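Local coordinates for antibiotic resistance protein (Deinococcus radiodurans, PDB 2VLI) that probably phosphorylates tunicamycin as a P-loop phosphotransferase, and so gives resistance to that antibiotic, at residues T21-T24 / L25-L29; I86-T89 / A90-R93; P114-V117 / V118-L122; R143-F147 / Q148-D152. All blocks are in the same frame, centred on the assembly; numbering follows the deposited sequence.

Overall arrangement
Four local contacts show how the turns of one P-loop fold are fixed around a parallel sheet ordered 33-34, 80-84, 7-11, 107-112, 150-152. Contacts 1 and 2 lie on opposite sides of the chain's centre, about 25 Å apart between centres. Contact 1 is in the helix that follows the P-loop, and contact 3 is in a surface helix about 21 Å from it between centres. Contacts 2 and 4, with centres about 12 Å apart, meet directly: T89 OG1 lies 3.0 Å from Q146 NE2, and the rings of H92 and F147 pack together. Both reach the second subunit. Contact 4 also carries the cadmium ion, about 11 Å from the H92 side chain.

Contact 1: residues T21-T24 / L25-L29; sequences TAHT and LHERL
H23 and E27, one helical turn apart, meet as ring and chain: the methylene CG of E27 passes over one face of the H23 imidazole, 3.9 Å from the ring centroid. This is a CH-pi contact, set toward the rim of the ring. The carboxylate beyond it lies with its plane 59° from that of the ring. E27 OE2 is modelled only 2.5 Å from H23 NE2, but the angle is wrong for a hydrogen bond and the exact spacing is doubtful. The H23 side chain starts with CG opposite the backbone nitrogen (chi1 175°), which places the ring beside the path of the extended E27 chain. Beneath them the backbone bond from E27 N to H23 O, at 2.9 Å, sets the spacing of the pair. The turns before it repeat the pattern, with L25 N to T21 O at 2.9 Å and H26 N to A22 O at 2.8 Å, whereas R28 N to T24 O at 3.3 Å is weak.

Across the helix from this polar pair the contact is apolar. T21 CG2 and L25 CD1 run side by side, 4.2 Å apart, with I10 of strand 7-11 touching both residues. T24 faces helix 158-169, and its OG1 is bonded to H20 O. R28 crosses to the same helix, making a salt bridge to E163, while its NE holds A174 O.

The helix follows the P-loop, and its buried face packs on strands 7-11 and 80-84 through T21, A22 and L25. H23 and E27 lie on the exposed face, where attraction between imidazole and carboxylate, if the ring is protonated, would probably add to the carbon contact.

Contact 2: residues I86-T89 / A90-R93; sequences ISDT and ARHR
D88 O accepts the backbone N-H of H92 at 2.9 Å, the shortest sound polar bond here and the first full turn of helix 89-101. D88 is the N-cap of that helix. Its carboxylate also reaches into the first turn, where OD1 accepts from R91 N in a capping bond. The modelled 2.5 Å is very short and OD1 is crowded by a neighbour, so its exact place is doubtful. A trans first torsion (chi1 -172°) carries the carboxylate forward to that N-H. R93 N continues the ladder to T89 O at 3.0 Å.

R91 bends at chi3 and lays its guanidinium back along the turn. I86 CD1 sits over one face, 3.4 Å above the plane and toward its rim, while D88 CB meets the edge within the plane, 3.7 Å from NE. One arginine thus packs on an isoleucine and on the base of the capping aspartate, its charge some way from the carboxylate. T89 OG1 bonds to E141 and Q146 of its own chain, and R93 NE forms a salt bridge with D137 of the second subunit.

The turn links the end of strand 80-84 to helix 89-101. On the sheet side I86 N is bonded to N11 OD1, at the end of strand 7-11, and on the outer side the helix start faces helix 132-142 of the second subunit.

Contact 3: residues P114-V117 / V118-L122; sequences PLNV and VLERL
L115 and L119 form the close-packed side of this helix start: L115 CD1 lies 3.9 Å from L119 CG as the two side chains pass at a slant. L115 leaves the backbone with CG beside its own carbonyl carbon (chi1 176°) and then turns so that its branch comes forward to its partner. L119 CG also rests against L115 O at 3.4 Å, and L119 N donates to that same oxygen at 2.9 Å, so backbone and side chain converge on one carbonyl. The pair, with L122, packs on V135 of helix 132-142. V118, the buried member of the group, touches the loop residues P13 and A113, and its CG2 approaches P114 O. That oxygen accepts from V118 N at 3.1 Å, so P114, sitting at the N-cap, offers its carbonyl to the first turn.

The other side is polar, and looser at the ends of its side chains. N116 and E120 both stand at the exposed surface, their amide and carboxylate planes 82° apart. The stem of E120 runs close along N116 O; CG, modelled 2.9 Å from that oxygen, is unusually near, so its exact place is doubtful. The same N116 O accepts the backbone N-H of E120 at 2.8 Å. R121 follows along the same surface, its CG resting on V117 O at 3.4 Å while its chain bends at chi2.

Here is an amphipathic surface helix following a strand, 107-112, of the parallel sheet, as is usual in P-loop folds. In related P-loop kinases the connection to the next helix often serves as a mobile lid, consistent with the break in the model there.

Contact 4: residues R143-F147 / Q148-D152; sequences RGEQF and QTHID. With CD (cadmium ion), chain C.
E145 and H150 share a cadmium ion across a turn that holds a cis peptide, between Q148 and T149. The glutamate grips the metal with both oxygens and the histidine with ND1. The chelate is uneven: E145 OE1 stands 2.6 Å from the metal and OE2 2.3 Å, while H150 ND1 is at 2.3 Å. One further ligand atom comes from outside the two segments. The E145 chain bends at chi2 (-57°), swinging the carboxylate round so that its plane stands 84° from the imidazole, with OE2 meeting the ring at its edge.

Second-shell partners hold both ligands. Q148 NE2 donates to E145 OE1 at 2.7 Å, using the lone pair of OE1 that faces away from the other oxygen, and OE1 lies almost in the amide plane. On its far side the H150 ring is fixed by a bond from NE2 to L142 O, at the end of helix 132-142. G144 O also comes within 2.9 Å of NE2.

This turn joins helix 132-142 to strand 150-152, the edge strand of the parallel P-loop sheet, beside strand 107-112. T149 and I151 bond through their backbones to that neighbour.

Q148 N donates to E145 O at 3.2 Å, closing the turn, from above the carbonyl plane. A water donates to both Q146 O and Q148 O, at 2.9 Å to the former. E145 packs against N140 of the second subunit, which brings the metal site close to the subunit boundary.

Contact 1: residues T21-T24 / L25-L29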
loop_
_atom_site.group_PDB
_atom_site.type_symbol
_atom_site.label_atom_id
_atom_site.label_comp_id
_atom_site.label_asym_id
_atom_site.label_seq_id
_atom_site.Cartn_x
_atom_site.Cartn_y
_atom_site.Cartn_z
ATOM N N THR A 21 -12.369 -8.894 17.899
ATOM C CA THR A 21 -11.205 -9.546 18.461
ATOM C C THR A 21 -10.733 -8.821 19.724
ATOM O O THR A 21 -10.548 -9.444 20.746
ATOM C CB THR A 21 -10.067 -9.573 17.464
ATOM O OG1 THR A 21 -10.462 -10.339 16.324
ATOM C CG2 THR A 21 -8.833 -10.190 18.095
ATOM N N ALA A 22 -10.528 -7.509 19.598
ATOM C CA ALA A 22 -10.149 -6.609 20.710
ATOM C C ALA A 22 -11.072 -6.792 21.921
ATOM O O ALA A 22 -10.613 -6.999 23.052
ATOM C CB ALA A 22 -10.180 -5.158 20.227
ATOM N N HIS A 23 -12.370 -6.757 21.664
ATOM C CA HIS A 23 -13.385 -6.992 22.712
ATOM C C HIS A 23 -13.224 -8.377 23.379
ATOM O O HIS A 23 -13.158 -8.490 24.601
ATOM C CB HIS A 23 -14.788 -6.839 22.117
ATOM C CG HIS A 23 -15.899 -7.183 23.071
ATOM N ND1 HIS A 23 -16.167 -6.436 24.200
ATOM C CD2 HIS A 23 -16.832 -8.169 23.042
ATOM C CE1 HIS A 23 -17.196 -6.961 24.842
ATOM N NE2 HIS A 23 -17.621 -8.012 24.159
ATOM N N THR A 24 -13.112 -9.432 22.574
ATOM C CA THR A 24 -12.873 -10.779 23.111
ATOM C C THR A 24 -11.622 -10.896 23.966
ATOM O O THR A 24 -11.635 -11.562 25.014
ATOM C CB THR A 24 -12.770 -11.806 21.952
ATOM O OG1 THR A 24 -13.869 -11.585 21.065
ATOM C CG2 THR A 24 -12.768 -13.243 22.477
ATOM N N LEU A 25 -10.533 -10.279 23.523
ATOM C CA LEU A 25 -9.297 -10.334 24.257
ATOM C C LEU A 25 -9.485 -9.579 25.538
ATOM O O LEU A 25 -8.994 -9.985 26.584
ATOM C CB LEU A 25 -8.146 -9.667 23.500
ATOM C CG LEU A 25 -7.364 -10.514 22.511
ATOM C CD1 LEU A 25 -6.610 -9.600 21.552
ATOM C CD2 LEU A 25 -6.431 -11.507 23.242
ATOM N N HIS A 26 -10.157 -8.444 25.430
ATOM C CA HIS A 26 -10.435 -7.611 26.588
ATOM C C HIS A 26 -11.194 -8.402 27.660
ATOM O O HIS A 26 -10.799 -8.392 28.824
ATOM C CB HIS A 26 -11.226 -6.380 26.200
ATOM C CG HIS A 26 -11.590 -5.528 27.377
ATOM N ND1 HIS A 26 -10.666 -5.151 28.323
ATOM C CD2 HIS A 26 -12.789 -5.054 27.802
ATOM C CE1 HIS A 26 -11.270 -4.431 29.255
ATOM N NE2 HIS A 26 -12.559 -4.360 28.962
ATOM N N GLU A 27 -12.252 -9.094 27.235
ATOM C CA GLU A 27 -13.113 -9.873 28.156
ATOM C C GLU A 27 -12.361 -11.001 28.848
ATOM O O GLU A 27 -12.787 -11.461 29.899
ATOM C CB GLU A 27 -14.284 -10.499 27.435
ATOM C CG GLU A 27 -15.281 -9.585 26.763
ATOM C CD GLU A 27 -16.286 -10.391 25.879
ATOM O OE1 GLU A 27 -15.923 -11.497 25.366
ATOM O OE2 GLU A 27 -17.456 -9.940 25.711
ATOM N N ARG A 28 -11.239 -11.439 28.269
ATOM C CA ARG A 28 -10.475 -12.576 28.797
ATOM C C ARG A 28 -9.089 -12.254 29.316
ATOM O O ARG A 28 -8.324 -13.160 29.673
ATOM C CB ARG A 28 -10.408 -13.664 27.740
ATOM C CG ARG A 28 -11.807 -14.091 27.299
ATOM C CD ARG A 28 -11.813 -15.222 26.300
ATOM N NE ARG A 28 -11.073 -16.371 26.797
ATOM C CZ ARG A 28 -10.699 -17.411 26.055
ATOM N NH1 ARG A 28 -11.025 -17.466 24.774
ATOM N NH2 ARG A 28 -10.002 -18.398 26.601
ATOM N N LEU A 29 -8.758 -10.965 29.367
ATOM C CA LEU A 29 -7.550 -10.496 30.024
ATOM C C LEU A 29 -7.925 -9.524 31.120
ATOM O O LEU A 29 -8.033 -8.318 30.863
ATOM C CB LEU A 29 -6.635 -9.766 29.029
ATOM C CG LEU A 29 -5.866 -10.656 28.070
ATOM C CD1 LEU A 29 -5.314 -9.795 26.932
ATOM C CD2 LEU A 29 -4.759 -11.408 28.816
#

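Contact 2: residues I86-T89 / A90-R93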
loop_
_atom_site.group_PDB
_atom_site.type_symbol
_atom_site.label_atom_id
_atom_site.label_comp_id
_atom_site.label_asym_id
_atom_site.label_seq_id
_atom_site.Cartn_x
_atom_site.Cartn_y
_atom_site.Cartn_z
ATOM N N ILE A 86 -5.645 0.225 9.318
ATOM C CA ILE A 86 -4.746 1.022 8.507
ATOM C C ILE A 86 -4.367 0.175 7.281
ATOM O O ILE A 86 -3.995 -0.968 7.424
ATOM C CB ILE A 86 -3.467 1.378 9.231
ATOM C CG1 ILE A 86 -3.749 2.241 10.486
ATOM C CG2 ILE A 86 -2.506 2.087 8.290
ATOM C CD1 ILE A 86 -4.021 3.674 10.205
ATOM N N SER A 87 -4.399 0.809 6.106
ATOM C CA SER A 87 -4.091 0.168 4.819
ATOM C C SER A 87 -2.873 0.754 4.145
ATOM O O SER A 87 -2.224 0.050 3.365
ATOM C CB SER A 87 -5.315 0.291 3.896
ATOM O OG SER A 87 -5.797 1.656 3.781
ATOM N N ASP A 88 -2.568 2.007 4.459
ATOM C CA ASP A 88 -1.491 2.820 3.892
ATOM C C ASP A 88 -0.190 2.304 4.470
ATOM O O ASP A 88 -0.009 2.289 5.676
ATOM C CB ASP A 88 -1.705 4.334 4.253
ATOM C CG ASP A 88 -0.719 5.304 3.537
ATOM O OD1 ASP A 88 0.451 5.502 3.978
ATOM O OD2 ASP A 88 -1.111 5.938 2.519
ATOM N N THR A 89 0.704 1.856 3.593
ATOM C CA THR A 89 2.000 1.408 3.987
ATOM C C THR A 89 2.777 2.570 4.623
ATOM O O THR A 89 3.480 2.411 5.598
ATOM C CB THR A 89 2.763 0.867 2.764
ATOM O OG1 THR A 89 2.176 -0.381 2.374
ATOM C CG2 THR A 89 4.235 0.734 3.084
ATOM N N ALA A 90 2.637 3.759 4.064
ATOM C CA ALA A 90 3.327 4.924 4.596
ATOM C C ALA A 90 2.803 5.302 6.022
ATOM O O ALA A 90 3.603 5.548 6.919
ATOM C CB ALA A 90 3.205 6.127 3.617
ATOM N N ARG A 91 1.496 5.323 6.223
ATOM C CA ARG A 91 0.933 5.578 7.576
ATOM C C ARG A 91 1.346 4.452 8.546
ATOM O O ARG A 91 1.703 4.725 9.670
ATOM C CB ARG A 91 -0.595 5.739 7.595
ATOM C CG ARG A 91 -1.122 7.194 7.323
ATOM C CD ARG A 91 -2.643 7.382 7.606
ATOM N NE ARG A 91 -3.380 6.353 6.891
ATOM C CZ ARG A 91 -4.579 5.814 7.192
ATOM N NH1 ARG A 91 -5.323 6.199 8.226
ATOM N NH2 ARG A 91 -5.028 4.830 6.415
ATOM N N HIS A 92 1.334 3.195 8.086
ATOM C CA HIS A 92 1.798 2.074 8.917
ATOM C C HIS A 92 3.243 2.286 9.382
ATOM O O HIS A 92 3.568 2.083 10.546
ATOM C CB HIS A 92 1.655 0.734 8.161
ATOM C CG HIS A 92 2.109 -0.456 8.948
ATOM N ND1 HIS A 92 1.375 -0.981 10.002
ATOM C CD2 HIS A 92 3.237 -1.203 8.858
ATOM C CE1 HIS A 92 2.043 -2.005 10.521
ATOM N NE2 HIS A 92 3.170 -2.166 9.843
ATOM N N ARG A 93 4.123 2.697 8.470
ATOM C CA ARG A 93 5.508 2.857 8.846
ATOM C C ARG A 93 5.662 3.970 9.859
ATOM O O ARG A 93 6.438 3.872 10.772
ATOM C CB ARG A 93 6.416 3.105 7.623
ATOM C CG ARG A 93 7.890 3.352 8.008
ATOM C CD ARG A 93 8.484 2.431 9.124
ATOM N NE ARG A 93 8.800 1.053 8.716
ATOM C CZ ARG A 93 10.006 0.620 8.349
ATOM N NH1 ARG A 93 11.039 1.463 8.301
ATOM N NH2 ARG A 93 10.178 -0.668 8.025
#

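Contact 3: residues P114-V117 / V118-L122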
loop_
_atom_site.group_PDB
_atom_site.type_symbol
_atom_site.label_atom_id
_atom_site.label_comp_id
_atom_site.label_asym_id
_atom_site.label_seq_id
_atom_site.Cartn_x
_atom_site.Cartn_y
_atom_site.Cartn_z
ATOM N N PRO A 114 -10.689 -13.714 5.178
ATOM C CA PRO A 114 -11.260 -14.139 3.913
ATOM C C PRO A 114 -12.137 -13.076 3.254
ATOM O O PRO A 114 -12.875 -12.337 3.948
ATOM C CB PRO A 114 -12.103 -15.362 4.305
ATOM C CG PRO A 114 -11.432 -15.878 5.510
ATOM C CD PRO A 114 -11.066 -14.629 6.273
ATOM N N LEU A 115 -12.034 -12.967 1.928
ATOM C CA LEU A 115 -12.792 -11.943 1.193
ATOM C C LEU A 115 -14.328 -11.968 1.539
ATOM O O LEU A 115 -14.945 -10.934 1.743
ATOM C CB LEU A 115 -12.574 -12.077 -0.300
ATOM C CG LEU A 115 -13.333 -11.178 -1.243
ATOM C CD1 LEU A 115 -13.109 -9.697 -0.920
ATOM C CD2 LEU A 115 -13.002 -11.582 -2.718
ATOM N N ASN A 116 -14.919 -13.148 1.585
ATOM C CA ASN A 116 -16.345 -13.255 1.793
ATOM C C ASN A 116 -16.741 -12.751 3.182
ATOM O O ASN A 116 -17.773 -12.089 3.324
ATOM C CB ASN A 116 -16.778 -14.709 1.562
ATOM C CG ASN A 116 -16.419 -15.633 2.705
ATOM O OD1 ASN A 116 -17.296 -15.967 3.523
ATOM N ND2 ASN A 116 -15.165 -16.067 2.788
ATOM N N VAL A 117 -15.885 -13.004 4.184
ATOM C CA VAL A 117 -16.107 -12.542 5.550
ATOM C C VAL A 117 -16.084 -11.015 5.610
ATOM O O VAL A 117 -16.946 -10.390 6.272
ATOM C CB VAL A 117 -15.128 -13.183 6.522
ATOM C CG1 VAL A 117 -15.061 -12.441 7.913
ATOM C CG2 VAL A 117 -15.448 -14.686 6.666
ATOM N N VAL A 118 -15.146 -10.409 4.892
ATOM C CA VAL A 118 -15.068 -8.954 4.863
ATOM C C VAL A 118 -16.274 -8.363 4.107
ATOM O O VAL A 118 -16.880 -7.399 4.560
ATOM C CB VAL A 118 -13.761 -8.449 4.258
ATOM C CG1 VAL A 118 -13.764 -6.936 4.244
ATOM C CG2 VAL A 118 -12.556 -8.976 5.061
ATOM N N LEU A 119 -16.611 -8.937 2.969
ATOM C CA LEU A 119 -17.685 -8.423 2.166
ATOM C C LEU A 119 -18.983 -8.534 2.930
ATOM O O LEU A 119 -19.799 -7.633 2.884
ATOM C CB LEU A 119 -17.824 -9.207 0.880
ATOM C CG LEU A 119 -16.824 -8.904 -0.203
ATOM C CD1 LEU A 119 -17.109 -9.848 -1.336
ATOM C CD2 LEU A 119 -16.906 -7.421 -0.590
ATOM N N GLU A 120 -19.158 -9.642 3.627
ATOM C CA GLU A 120 -20.383 -9.872 4.403
ATOM C C GLU A 120 -20.507 -8.906 5.599
ATOM O O GLU A 120 -21.591 -8.416 5.905
ATOM C CB GLU A 120 -20.453 -11.344 4.828
ATOM C CG GLU A 120 -20.674 -12.283 3.618
ATOM C CD GLU A 120 -20.370 -13.778 3.865
ATOM O OE1 GLU A 120 -20.927 -14.611 3.109
ATOM O OE2 GLU A 120 -19.566 -14.122 4.766
ATOM N N ARG A 121 -19.397 -8.606 6.258
ATOM C CA ARG A 121 -19.413 -7.618 7.327
ATOM C C ARG A 121 -19.791 -6.215 6.827
ATOM O O ARG A 121 -20.592 -5.500 7.483
ATOM C CB ARG A 121 -18.069 -7.580 8.044
ATOM C CG ARG A 121 -17.897 -8.720 9.061
ATOM C CD ARG A 121 -18.933 -8.580 10.174
ATOM N NE ARG A 121 -18.693 -9.469 11.308
ATOM C CZ ARG A 121 -19.545 -9.653 12.324
ATOM N NH1 ARG A 121 -20.721 -9.012 12.362
ATOM N NH2 ARG A 121 -19.216 -10.495 13.311
ATOM N N LEU A 122 -19.237 -5.832 5.675
ATOM C CA LEU A 122 -19.503 -4.517 5.089
ATOM C C LEU A 122 -20.961 -4.353 4.632
ATOM O O LEU A 122 -21.488 -3.234 4.571
ATOM C CB LEU A 122 -18.550 -4.229 3.891
ATOM C CG LEU A 122 -17.059 -4.027 4.143
ATOM C CD1 LEU A 122 -16.259 -4.052 2.833
ATOM C CD2 LEU A 122 -16.812 -2.727 4.871
#

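Contact 4: residues R143-F147 / Q148-D152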
loop_
_atom_site.group_PDB
_atom_site.type_symbol
_atom_site.label_atom_id
_atom_site.label_comp_id
_atom_site.label_asym_id
_atom_site.label_seq_id
_atom_site.Cartn_x
_atom_site.Cartn_y
_atom_site.Cartn_z
ATOM N N ARG A 143 -1.627 -8.386 3.053
ATOM C CA ARG A 143 -0.811 -9.583 2.961
ATOM C C ARG A 143 0.668 -9.288 2.658
ATOM O O ARG A 143 1.474 -10.202 2.704
ATOM C CB ARG A 143 -1.327 -10.501 1.904
ATOM C CG ARG A 143 -2.610 -11.263 2.257
ATOM C CD ARG A 143 -3.068 -11.964 1.005
ATOM N NE ARG A 143 -4.305 -12.713 1.223
ATOM C CZ ARG A 143 -4.368 -13.942 1.724
ATOM N NH1 ARG A 143 -3.276 -14.619 2.021
ATOM N NH2 ARG A 143 -5.558 -14.522 1.926
ATOM N N GLY A 144 1.015 -8.027 2.404
ATOM C CA GLY A 144 2.418 -7.632 2.208
ATOM C C GLY A 144 3.196 -7.816 3.495
ATOM O O GLY A 144 2.655 -7.602 4.580
ATOM N N GLU A 145 4.485 -8.144 3.400
ATOM C CA GLU A 145 5.287 -8.282 4.595
ATOM C C GLU A 145 5.545 -6.990 5.367
ATOM O O GLU A 145 5.943 -7.071 6.497
ATOM C CB GLU A 145 6.529 -9.137 4.388
ATOM C CG GLU A 145 6.204 -10.541 4.056
ATOM C CD GLU A 145 5.314 -11.239 5.115
ATOM O OE1 GLU A 145 5.520 -11.134 6.299
ATOM O OE2 GLU A 145 4.456 -11.970 4.716
ATOM N N GLN A 146 5.303 -5.811 4.787
ATOM C CA GLN A 146 5.393 -4.548 5.562
ATOM C C GLN A 146 4.324 -4.533 6.714
ATOM O O GLN A 146 4.409 -3.794 7.695
ATOM C CB GLN A 146 5.172 -3.350 4.640
ATOM C CG GLN A 146 3.729 -3.056 4.096
ATOM C CD GLN A 146 3.349 -3.863 2.879
ATOM O OE1 GLN A 146 3.958 -4.891 2.603
ATOM N NE2 GLN A 146 2.323 -3.397 2.128
ATOM N N PHE A 147 3.362 -5.421 6.601
ATOM C CA PHE A 147 2.275 -5.553 7.629
ATOM C C PHE A 147 2.449 -6.749 8.629
ATOM O O PHE A 147 1.587 -6.989 9.444
ATOM C CB PHE A 147 0.918 -5.621 6.904
ATOM C CG PHE A 147 0.392 -4.297 6.484
ATOM C CD1 PHE A 147 0.039 -3.347 7.429
ATOM C CD2 PHE A 147 0.220 -3.993 5.141
ATOM C CE1 PHE A 147 -0.393 -2.093 7.011
ATOM C CE2 PHE A 147 -0.259 -2.776 4.732
ATOM C CZ PHE A 147 -0.564 -1.814 5.683
ATOM N N GLN A 148 3.591 -7.457 8.626
ATOM C CA GLN A 148 3.810 -8.552 9.572
ATOM C C GLN A 148 3.791 -8.025 11.031
ATOM O O GLN A 148 4.095 -6.852 11.271
ATOM C CB GLN A 148 5.065 -9.355 9.186
ATOM C CG GLN A 148 6.336 -8.619 9.425
ATOM C CD GLN A 148 7.637 -9.232 8.820
ATOM O OE1 GLN A 148 8.699 -8.888 9.305
ATOM N NE2 GLN A 148 7.559 -10.106 7.797
ATOM N N THR A 149 3.360 -8.799 12.024
ATOM C CA THR A 149 3.027 -10.227 11.941
ATOM C C THR A 149 1.608 -10.471 11.440
ATOM O O THR A 149 0.679 -9.871 11.917
ATOM C CB THR A 149 3.185 -10.812 13.353
ATOM O OG1 THR A 149 4.574 -10.733 13.696
ATOM C CG2 THR A 149 2.640 -12.287 13.467
ATOM N N HIS A 150 1.469 -11.342 10.461
ATOM C CA HIS A 150 0.213 -11.754 9.911
ATOM C C HIS A 150 -0.445 -12.830 10.755
ATOM O O HIS A 150 0.208 -13.736 11.236
ATOM C CB HIS A 150 0.428 -12.287 8.481
ATOM C CG HIS A 150 0.835 -11.238 7.486
ATOM N ND1 HIS A 150 2.023 -11.273 6.789
ATOM C CD2 HIS A 150 0.224 -10.089 7.114
ATOM C CE1 HIS A 150 2.096 -10.222 5.992
ATOM N NE2 HIS A 150 1.032 -9.470 6.182
ATOM N N ILE A 151 -1.759 -12.713 10.924
ATOM C CA ILE A 151 -2.577 -13.776 11.564
ATOM C C ILE A 151 -3.690 -14.079 10.577
ATOM O O ILE A 151 -4.499 -13.226 10.270
ATOM C CB ILE A 151 -3.221 -13.307 12.874
ATOM C CG1 ILE A 151 -2.179 -12.964 13.927
ATOM C CG2 ILE A 151 -4.253 -14.407 13.426
ATOM C CD1 ILE A 151 -1.558 -14.087 14.588
ATOM N N ASP A 152 -3.710 -15.278 10.013
ATOM C CA ASP A 152 -4.742 -15.607 9.036
ATOM C C ASP A 152 -5.890 -16.183 9.807
ATOM O O ASP A 152 -5.703 -17.124 10.576
ATOM C CB ASP A 152 -4.235 -16.653 8.059
ATOM C CG ASP A 152 -5.148 -16.850 6.847
ATOM O OD1 ASP A 152 -6.438 -16.905 6.955
ATOM O OD2 ASP A 152 -4.552 -16.885 5.742
HETATM CD CD CD C . 3.683 -12.924 6.691
HETATM O O HOH W 1 5.148 -4.520 10.435
#